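Local coordinates for protein PTS system glucose-specific EIIA component (Mycoplasma capricolum, PDB 2GPR) that takes a phosphoryl group from phospho-HPr onto a histidine and passes it to the EIIB domain, driving phosphorylation and uptake of glucose, at residues A49-K54 and F65-K70; E74-I79 and P125-N130. One frame throughout, in Å; residues are numbered along the deposited sequence.

How the interactions relate
Interaction 1 comes first along the chain. Segment 49-54 runs into strand 53-57, and ten residues later 65-70 returns beside it on strand 64-68. This closes a hairpin whose loop side carries H63. The chain turns again at once into strand 74-78. Interaction 2 opens there and closes a much longer loop of 45 residues, which includes strands 91-93, 100-101 and 106-110 and helix 112-118, before 125-130 arrives. The two loops follow in series and neither nest nor cross. Both contacts belong to one antiparallel sheet, in the order 53-57, 64-68, 74-78, 124-130. F65 N to L77 O and I67 O to I75 N are probable hydrogen bonds that join them.

Interaction 1: A49-K54 and F65-K70; sequences APVSGK and FGIQTK
The P50 ring meets I67 through its CD atom, which lies 4.2 Å from I67 CD1. The K54 and Q68 side chains run alongside each other, and the Q68 amide comes nearest with OE1, a loose 4.2 Å from K54 CE. These groups sit at the open end of a beta hairpin, strands 53-57 and 64-68, in the antiparallel beta sandwich of the glucose-type IIA domain. The 49-53 segment curves past the I67 side chain. I67 CD1 also reaches A49 CB. Its CG2, anti to the backbone N (CG1 at chi1 -66°), packs on V51 CG2 and comes within 3.5 Å of G53 CA. With no side chain at G53, the two backbones come close, and G53 CA is 3.0 Å from Q68 O. T69 turns CG2 to V51 CG2 and S52 O, while its OG1 bonds to S71 OG. Beyond the hairpin, V51 packs on L8 and V10 of strand 8-11, and P50 and V51 both touch I75. K54 and Q68 form an antiparallel hydrogen-bonded pair. K54 N gives its hydrogen to Q68 O at 2.7 Å. K54 O accepts Q68 N at 2.9 Å and also takes a CA-H...O contact from I67 CA at 3.2 Å.

Interaction 2: E74-I79 and P125-N130; sequences EILLHI and PIIFTN
L77 and I126 run alongside one another in the same direction from a non-hydrogen-bonded pair, with L77 CD2 only 3.3 Å from I126 CD1. I126 also turns its other branch to I75, where CG2 meets I75 CD1 at 3.8 Å. I75 CG1 is anti to the backbone N (chi1 170°) and lies over one face of the F128 ring. I75, L77, I126 and F128 thus share a buried face of the sheet. F47 packs on L77 and L136 on F128. On the other face L76 and I127 extend together, CD2 to CD1 at 3.8 Å. Their backbones exchange two hydrogen bonds. In the one from L76 N to I127 O, 2.6 Å, the N-H meets the carbonyl oxygen almost head-on. Between E74 and I75 the register shifts by one residue, a beta bulge. There E74 O accepts N130 N on a lone pair at 3.1 Å and, weakly, T129 N. At the far end H78 and P125 are neighbours. H78 N bonds to P125 O, and P125 CD sits 3.0 Å from H78 O. F29 meets the H78 ring edge-to-face, and H78 ND1 makes a weak hydrogen bond to G80 O. The side chain of H63 lies about 4 Å from that of H78. By similarity H78 carries the phosphoryl group; it is unmodified here. Strand 74-78 ends, and strand 124-130 starts, beside what is probably the paired-histidine active site of the EIIA-Glc beta sandwich.

Interaction 1: A49-K54 and F65-K70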
ATOM      1  N   ALA A  49       0.164   4.337  -6.694  1.00 18.39           N
ATOM      2  CA  ALA A  49      -1.090   3.759  -6.384  1.00 16.84           C
ATOM      3  C   ALA A  49      -1.210   2.291  -6.892  1.00 19.73           C
ATOM      4  O   ALA A  49      -0.973   1.960  -8.063  1.00 21.79           O
ATOM      5  CB  ALA A  49      -2.188   4.649  -6.955  1.00 13.95           C
ATOM      6  N   PRO A  50      -1.662   1.426  -6.007  1.00 22.37           N
ATOM      7  CA  PRO A  50      -1.880  -0.001  -6.274  1.00 23.40           C
ATOM      8  C   PRO A  50      -3.132  -0.298  -7.067  1.00 25.57           C
ATOM      9  O   PRO A  50      -3.256  -1.342  -7.663  1.00 29.44           O
ATOM     10  CB  PRO A  50      -2.036  -0.638  -4.902  1.00 25.16           C
ATOM     11  CG  PRO A  50      -1.827   0.463  -3.829  1.00 25.55           C
ATOM     12  CD  PRO A  50      -1.478   1.741  -4.558  1.00 23.44           C
ATOM     13  N   VAL A  51      -4.088   0.613  -7.005  1.00 25.89           N
ATOM     14  CA  VAL A  51      -5.364   0.551  -7.711  1.00 24.91           C
ATOM     15  C   VAL A  51      -5.870   1.957  -8.026  1.00 23.29           C
ATOM     16  O   VAL A  51      -5.267   3.013  -7.697  1.00 22.61           O
ATOM     17  CB  VAL A  51      -6.443  -0.209  -6.946  1.00 27.30           C
ATOM     18  CG1 VAL A  51      -5.980  -1.614  -6.588  1.00 23.80           C
ATOM     19  CG2 VAL A  51      -6.787   0.584  -5.681  1.00 32.55           C
ATOM     20  N   SER A  52      -7.000   1.990  -8.662  1.00 23.26           N
ATOM     21  CA  SER A  52      -7.610   3.247  -8.943  1.00 22.69           C
ATOM     22  C   SER A  52      -8.759   3.473  -7.987  1.00 20.20           C
ATOM     23  O   SER A  52      -9.484   2.548  -7.634  1.00 19.41           O
ATOM     24  CB  SER A  52      -8.029   3.313 -10.366  1.00 25.40           C
ATOM     25  OG  SER A  52      -6.911   2.912 -11.121  1.00 29.26           O
ATOM     26  N   GLY A  53      -8.892   4.702  -7.511  1.00 20.24           N
ATOM     27  CA  GLY A  53      -9.962   5.030  -6.568  1.00 19.21           C
ATOM     28  C   GLY A  53      -9.768   6.418  -6.036  1.00 20.36           C
ATOM     29  O   GLY A  53      -9.057   7.208  -6.661  1.00 25.71           O
ATOM     30  N   LYS A  54     -10.377   6.700  -4.898  1.00 20.05           N
ATOM     31  CA  LYS A  54     -10.282   7.993  -4.244  1.00 22.57           C
ATOM     32  C   LYS A  54      -9.390   7.964  -3.031  1.00 20.91           C
ATOM     33  O   LYS A  54      -9.505   7.088  -2.147  1.00 16.50           O
ATOM     34  CB  LYS A  54     -11.634   8.424  -3.777  1.00 29.44           C
ATOM     35  CG  LYS A  54     -11.889   9.868  -4.098  1.00 36.83           C
ATOM     36  CD  LYS A  54     -12.730  10.529  -3.045  1.00 43.11           C
ATOM     37  CE  LYS A  54     -14.028   9.807  -2.792  1.00 49.16           C
ATOM     38  NZ  LYS A  54     -14.895  10.651  -1.959  1.00 52.89           N
ATOM     39  N   PHE A  65      -1.569   6.112   2.664  1.00 17.50           N
ATOM     40  CA  PHE A  65      -2.507   6.551   1.684  1.00 18.88           C
ATOM     41  C   PHE A  65      -3.651   5.602   1.593  1.00 21.04           C
ATOM     42  O   PHE A  65      -3.415   4.451   1.363  1.00 25.76           O
ATOM     43  CB  PHE A  65      -1.777   6.641   0.331  1.00 21.24           C
ATOM     44  CG  PHE A  65      -0.675   7.661   0.375  1.00 22.88           C
ATOM     45  CD1 PHE A  65      -0.968   9.004   0.141  1.00 26.25           C
ATOM     46  CD2 PHE A  65       0.614   7.343   0.804  1.00 23.42           C
ATOM     47  CE1 PHE A  65       0.012  10.000   0.243  1.00 27.50           C
ATOM     48  CE2 PHE A  65       1.613   8.322   0.891  1.00 26.96           C
ATOM     49  CZ  PHE A  65       1.318   9.655   0.602  1.00 28.09           C
ATOM     50  N   GLY A  66      -4.872   6.098   1.727  1.00 18.90           N
ATOM     51  CA  GLY A  66      -6.081   5.299   1.653  1.00 17.78           C
ATOM     52  C   GLY A  66      -6.851   5.508   0.345  1.00 21.09           C
ATOM     53  O   GLY A  66      -7.220   6.624  -0.054  1.00 22.29           O
ATOM     54  N   ILE A  67      -7.093   4.401  -0.351  1.00 22.98           N
ATOM     55  CA  ILE A  67      -7.747   4.474  -1.637  1.00 21.87           C
ATOM     56  C   ILE A  67      -8.978   3.656  -1.599  1.00 24.74           C
ATOM     57  O   ILE A  67      -8.997   2.531  -1.102  1.00 26.95           O
ATOM     58  CB  ILE A  67      -6.817   4.098  -2.827  1.00 19.17           C
ATOM     59  CG1 ILE A  67      -5.675   5.131  -3.000  1.00 15.49           C
ATOM     60  CG2 ILE A  67      -7.636   4.023  -4.123  1.00 16.29           C
ATOM     61  CD1 ILE A  67      -4.319   4.565  -3.380  1.00 15.13           C
ATOM     62  N   GLN A  68     -10.026   4.249  -2.063  1.00 26.30           N
ATOM     63  CA  GLN A  68     -11.284   3.578  -2.086  1.00 30.75           C
ATOM     64  C   GLN A  68     -11.707   3.464  -3.536  1.00 33.00           C
ATOM     65  O   GLN A  68     -11.764   4.454  -4.246  1.00 30.49           O
ATOM     66  CB  GLN A  68     -12.297   4.312  -1.132  1.00 34.04           C
ATOM     67  CG  GLN A  68     -13.793   3.912  -1.173  1.00 36.38           C
ATOM     68  CD  GLN A  68     -14.713   5.097  -0.827  1.00 39.15           C
ATOM     69  OE1 GLN A  68     -15.099   5.912  -1.713  1.00 40.84           O
ATOM     70  NE2 GLN A  68     -15.013   5.248   0.473  1.00 37.71           N
ATOM     71  N   THR A  69     -11.845   2.222  -3.998  1.00 38.96           N
ATOM     72  CA  THR A  69     -12.278   1.935  -5.355  1.00 43.37           C
ATOM     73  C   THR A  69     -13.772   2.163  -5.481  1.00 43.98           C
ATOM     74  O   THR A  69     -14.500   2.312  -4.489  1.00 41.78           O
ATOM     75  CB  THR A  69     -11.987   0.478  -5.743  1.00 46.61           C
ATOM     76  OG1 THR A  69     -12.808  -0.389  -4.982  1.00 47.92           O
ATOM     77  CG2 THR A  69     -10.530   0.147  -5.473  1.00 47.16           C
ATOM     78  N   LYS A  70     -14.240   2.145  -6.708  1.00 47.10           N
ATOM     79  CA  LYS A  70     -15.646   2.346  -6.922  1.00 50.56           C
ATOM     80  C   LYS A  70     -16.508   1.315  -6.161  1.00 50.83           C
ATOM     81  O   LYS A  70     -17.649   1.601  -5.777  1.00 51.83           O
ATOM     82  CB  LYS A  70     -15.986   2.470  -8.402  1.00 54.34           C
ATOM     83  CG  LYS A  70     -15.855   1.157  -9.160  1.00 56.75           C
ATOM     84  CD  LYS A  70     -15.791   1.293 -10.687  1.00 56.30           C
ATOM     85  CE  LYS A  70     -14.522   1.965 -11.211  1.00 55.09           C
ATOM     86  NZ  LYS A  70     -13.286   1.507 -10.556  1.00 53.15           N
TER

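Interaction 2: E74-I79 and P125-N130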
ATOM      1  N   GLU A  74     -11.673  -0.742   0.527  1.00 30.37           N
ATOM      2  CA  GLU A  74     -10.595   0.200   0.737  1.00 30.46           C
ATOM      3  C   GLU A  74      -9.313  -0.504   1.001  1.00 29.44           C
ATOM      4  O   GLU A  74      -9.246  -1.369   1.862  1.00 31.23           O
ATOM      5  CB  GLU A  74     -10.772   1.159   1.931  1.00 28.84           C
ATOM      6  CG  GLU A  74     -11.458   2.476   1.553  1.00 29.32           C
ATOM      7  CD  GLU A  74     -12.249   3.006   2.716  1.00 31.18           C
ATOM      8  OE1 GLU A  74     -13.384   2.383   2.883  1.00 34.11           O
ATOM      9  OE2 GLU A  74     -11.842   3.829   3.483  1.00 30.98           O
ATOM     10  N   ILE A  75      -8.283  -0.053   0.345  1.00 24.60           N
ATOM     11  CA  ILE A  75      -7.021  -0.593   0.599  1.00 22.39           C
ATOM     12  C   ILE A  75      -6.075   0.473   1.133  1.00 21.62           C
ATOM     13  O   ILE A  75      -5.997   1.605   0.634  1.00 20.54           O
ATOM     14  CB  ILE A  75      -6.569  -1.228  -0.675  1.00 25.71           C
ATOM     15  CG1 ILE A  75      -5.130  -1.625  -0.609  1.00 27.97           C
ATOM     16  CG2 ILE A  75      -6.762  -0.289  -1.837  1.00 26.81           C
ATOM     17  CD1 ILE A  75      -4.423  -1.209  -1.889  1.00 29.09           C
ATOM     18  N   LEU A  76      -5.360   0.136   2.181  1.00 22.47           N
ATOM     19  CA  LEU A  76      -4.393   1.045   2.757  1.00 22.09           C
ATOM     20  C   LEU A  76      -2.908   0.706   2.438  1.00 23.26           C
ATOM     21  O   LEU A  76      -2.430  -0.422   2.619  1.00 27.47           O
ATOM     22  CB  LEU A  76      -4.675   1.209   4.268  1.00 21.49           C
ATOM     23  CG  LEU A  76      -3.715   2.095   5.039  1.00 21.10           C
ATOM     24  CD1 LEU A  76      -4.289   3.493   5.162  1.00 21.54           C
ATOM     25  CD2 LEU A  76      -3.582   1.522   6.443  1.00 20.59           C
ATOM     26  N   LEU A  77      -2.189   1.710   1.939  1.00 20.43           N
ATOM     27  CA  LEU A  77      -0.754   1.703   1.696  1.00 18.41           C
ATOM     28  C   LEU A  77      -0.152   2.506   2.858  1.00 19.18           C
ATOM     29  O   LEU A  77      -0.540   3.645   3.105  1.00 22.29           O
ATOM     30  CB  LEU A  77      -0.405   2.439   0.372  1.00 18.77           C
ATOM     31  CG  LEU A  77       0.984   2.225  -0.244  1.00 15.32           C
ATOM     32  CD1 LEU A  77       1.560   3.540  -0.735  1.00 14.91           C
ATOM     33  CD2 LEU A  77       1.988   1.383   0.562  1.00 11.15           C
ATOM     34  N   HIS A  78       0.769   1.905   3.584  1.00 16.85           N
ATOM     35  CA  HIS A  78       1.349   2.504   4.715  1.00 18.14           C
ATOM     36  C   HIS A  78       2.822   2.346   4.670  1.00 21.11           C
ATOM     37  O   HIS A  78       3.291   1.238   4.830  1.00 23.78           O
ATOM     38  CB  HIS A  78       0.783   1.775   5.895  1.00 21.41           C
ATOM     39  CG  HIS A  78       1.247   2.321   7.194  1.00 24.48           C
ATOM     40  ND1 HIS A  78       2.581   2.209   7.575  1.00 24.72           N
ATOM     41  CD2 HIS A  78       0.542   2.898   8.216  1.00 22.43           C
ATOM     42  CE1 HIS A  78       2.658   2.706   8.796  1.00 23.50           C
ATOM     43  NE2 HIS A  78       1.465   3.149   9.203  1.00 22.05           N
ATOM     44  N   ILE A  79       3.550   3.439   4.350  1.00 21.34           N
ATOM     45  CA  ILE A  79       4.964   3.345   4.217  1.00 21.82           C
ATOM     46  C   ILE A  79       5.643   3.118   5.528  1.00 24.32           C
ATOM     47  O   ILE A  79       5.470   3.904   6.447  1.00 26.54           O
ATOM     48  CB  ILE A  79       5.602   4.494   3.475  1.00 22.46           C
ATOM     49  CG1 ILE A  79       5.019   4.563   2.075  1.00 25.76           C
ATOM     50  CG2 ILE A  79       7.136   4.262   3.405  1.00 16.91           C
ATOM     51  CD1 ILE A  79       3.702   5.291   2.025  1.00 29.11           C
ATOM     52  N   PRO A 125       3.196  -1.843   4.590  1.00 20.51           N
ATOM     53  CA  PRO A 125       2.031  -2.678   4.490  1.00 19.87           C
ATOM     54  C   PRO A 125       0.942  -2.222   3.530  1.00 21.29           C
ATOM     55  O   PRO A 125       0.637  -1.029   3.380  1.00 21.12           O
ATOM     56  CB  PRO A 125       1.516  -2.867   5.901  1.00 20.72           C
ATOM     57  CG  PRO A 125       2.546  -2.270   6.846  1.00 19.64           C
ATOM     58  CD  PRO A 125       3.546  -1.523   5.999  1.00 18.52           C
ATOM     59  N   ILE A 126       0.330  -3.216   2.885  1.00 22.87           N
ATOM     60  CA  ILE A 126      -0.785  -3.045   1.952  1.00 27.00           C
ATOM     61  C   ILE A 126      -1.985  -3.803   2.511  1.00 27.65           C
ATOM     62  O   ILE A 126      -2.073  -5.041   2.400  1.00 29.08           O
ATOM     63  CB  ILE A 126      -0.469  -3.627   0.548  1.00 31.20           C
ATOM     64  CG1 ILE A 126       0.903  -3.222   0.030  1.00 30.05           C
ATOM     65  CG2 ILE A 126      -1.543  -3.219  -0.457  1.00 33.00           C
ATOM     66  CD1 ILE A 126       1.100  -1.715   0.017  1.00 29.67           C
ATOM     67  N   ILE A 127      -2.908  -3.121   3.144  1.00 27.22           N
ATOM     68  CA  ILE A 127      -4.000  -3.886   3.695  1.00 26.75           C
ATOM     69  C   ILE A 127      -5.309  -3.462   3.184  1.00 22.62           C
ATOM     70  O   ILE A 127      -5.533  -2.315   2.904  1.00 23.96           O
ATOM     71  CB  ILE A 127      -4.036  -3.810   5.211  1.00 32.82           C
ATOM     72  CG1 ILE A 127      -3.762  -2.394   5.664  1.00 34.88           C
ATOM     73  CG2 ILE A 127      -3.032  -4.749   5.892  1.00 34.35           C
ATOM     74  CD1 ILE A 127      -4.515  -2.111   6.962  1.00 34.81           C
ATOM     75  N   PHE A 128      -6.184  -4.405   3.076  1.00 23.01           N
ATOM     76  CA  PHE A 128      -7.525  -4.096   2.693  1.00 24.30           C
ATOM     77  C   PHE A 128      -8.285  -3.845   3.976  1.00 28.32           C
ATOM     78  O   PHE A 128      -8.507  -4.787   4.825  1.00 27.73           O
ATOM     79  CB  PHE A 128      -8.201  -5.197   1.872  1.00 24.45           C
ATOM     80  CG  PHE A 128      -7.383  -5.610   0.694  1.00 22.95           C
ATOM     81  CD1 PHE A 128      -6.229  -6.368   0.883  1.00 22.03           C
ATOM     82  CD2 PHE A 128      -7.734  -5.216  -0.596  1.00 22.22           C
ATOM     83  CE1 PHE A 128      -5.418  -6.695  -0.202  1.00 24.49           C
ATOM     84  CE2 PHE A 128      -6.976  -5.612  -1.697  1.00 22.41           C
ATOM     85  CZ  PHE A 128      -5.794  -6.321  -1.493  1.00 22.80           C
ATOM     86  N   THR A 129      -8.563  -2.536   4.165  1.00 28.78           N
ATOM     87  CA  THR A 129      -9.278  -2.083   5.312  1.00 27.97           C
ATOM     88  C   THR A 129     -10.776  -2.352   5.157  1.00 29.40           C
ATOM     89  O   THR A 129     -11.547  -2.315   6.094  1.00 28.18           O
ATOM     90  CB  THR A 129      -8.918  -0.632   5.655  1.00 25.98           C
ATOM     91  OG1 THR A 129      -8.112  -0.639   6.857  1.00 27.38           O
ATOM     92  CG2 THR A 129     -10.194   0.242   5.807  1.00 22.82           C
ATOM     93  N   ASN A 130     -11.158  -2.692   3.944  1.00 30.72           N
ATOM     94  CA  ASN A 130     -12.509  -3.004   3.663  1.00 29.82           C
ATOM     95  C   ASN A 130     -12.644  -3.743   2.329  1.00 30.44           C
ATOM     96  O   ASN A 130     -12.230  -3.272   1.286  1.00 30.63           O
ATOM     97  CB  ASN A 130     -13.355  -1.756   3.778  1.00 28.55           C
ATOM     98  CG  ASN A 130     -14.761  -1.959   3.256  1.00 29.76           C
ATOM     99  OD1 ASN A 130     -15.441  -0.995   2.843  1.00 34.11           O
ATOM    100  ND2 ASN A 130     -15.214  -3.188   3.245  1.00 26.20           N
TER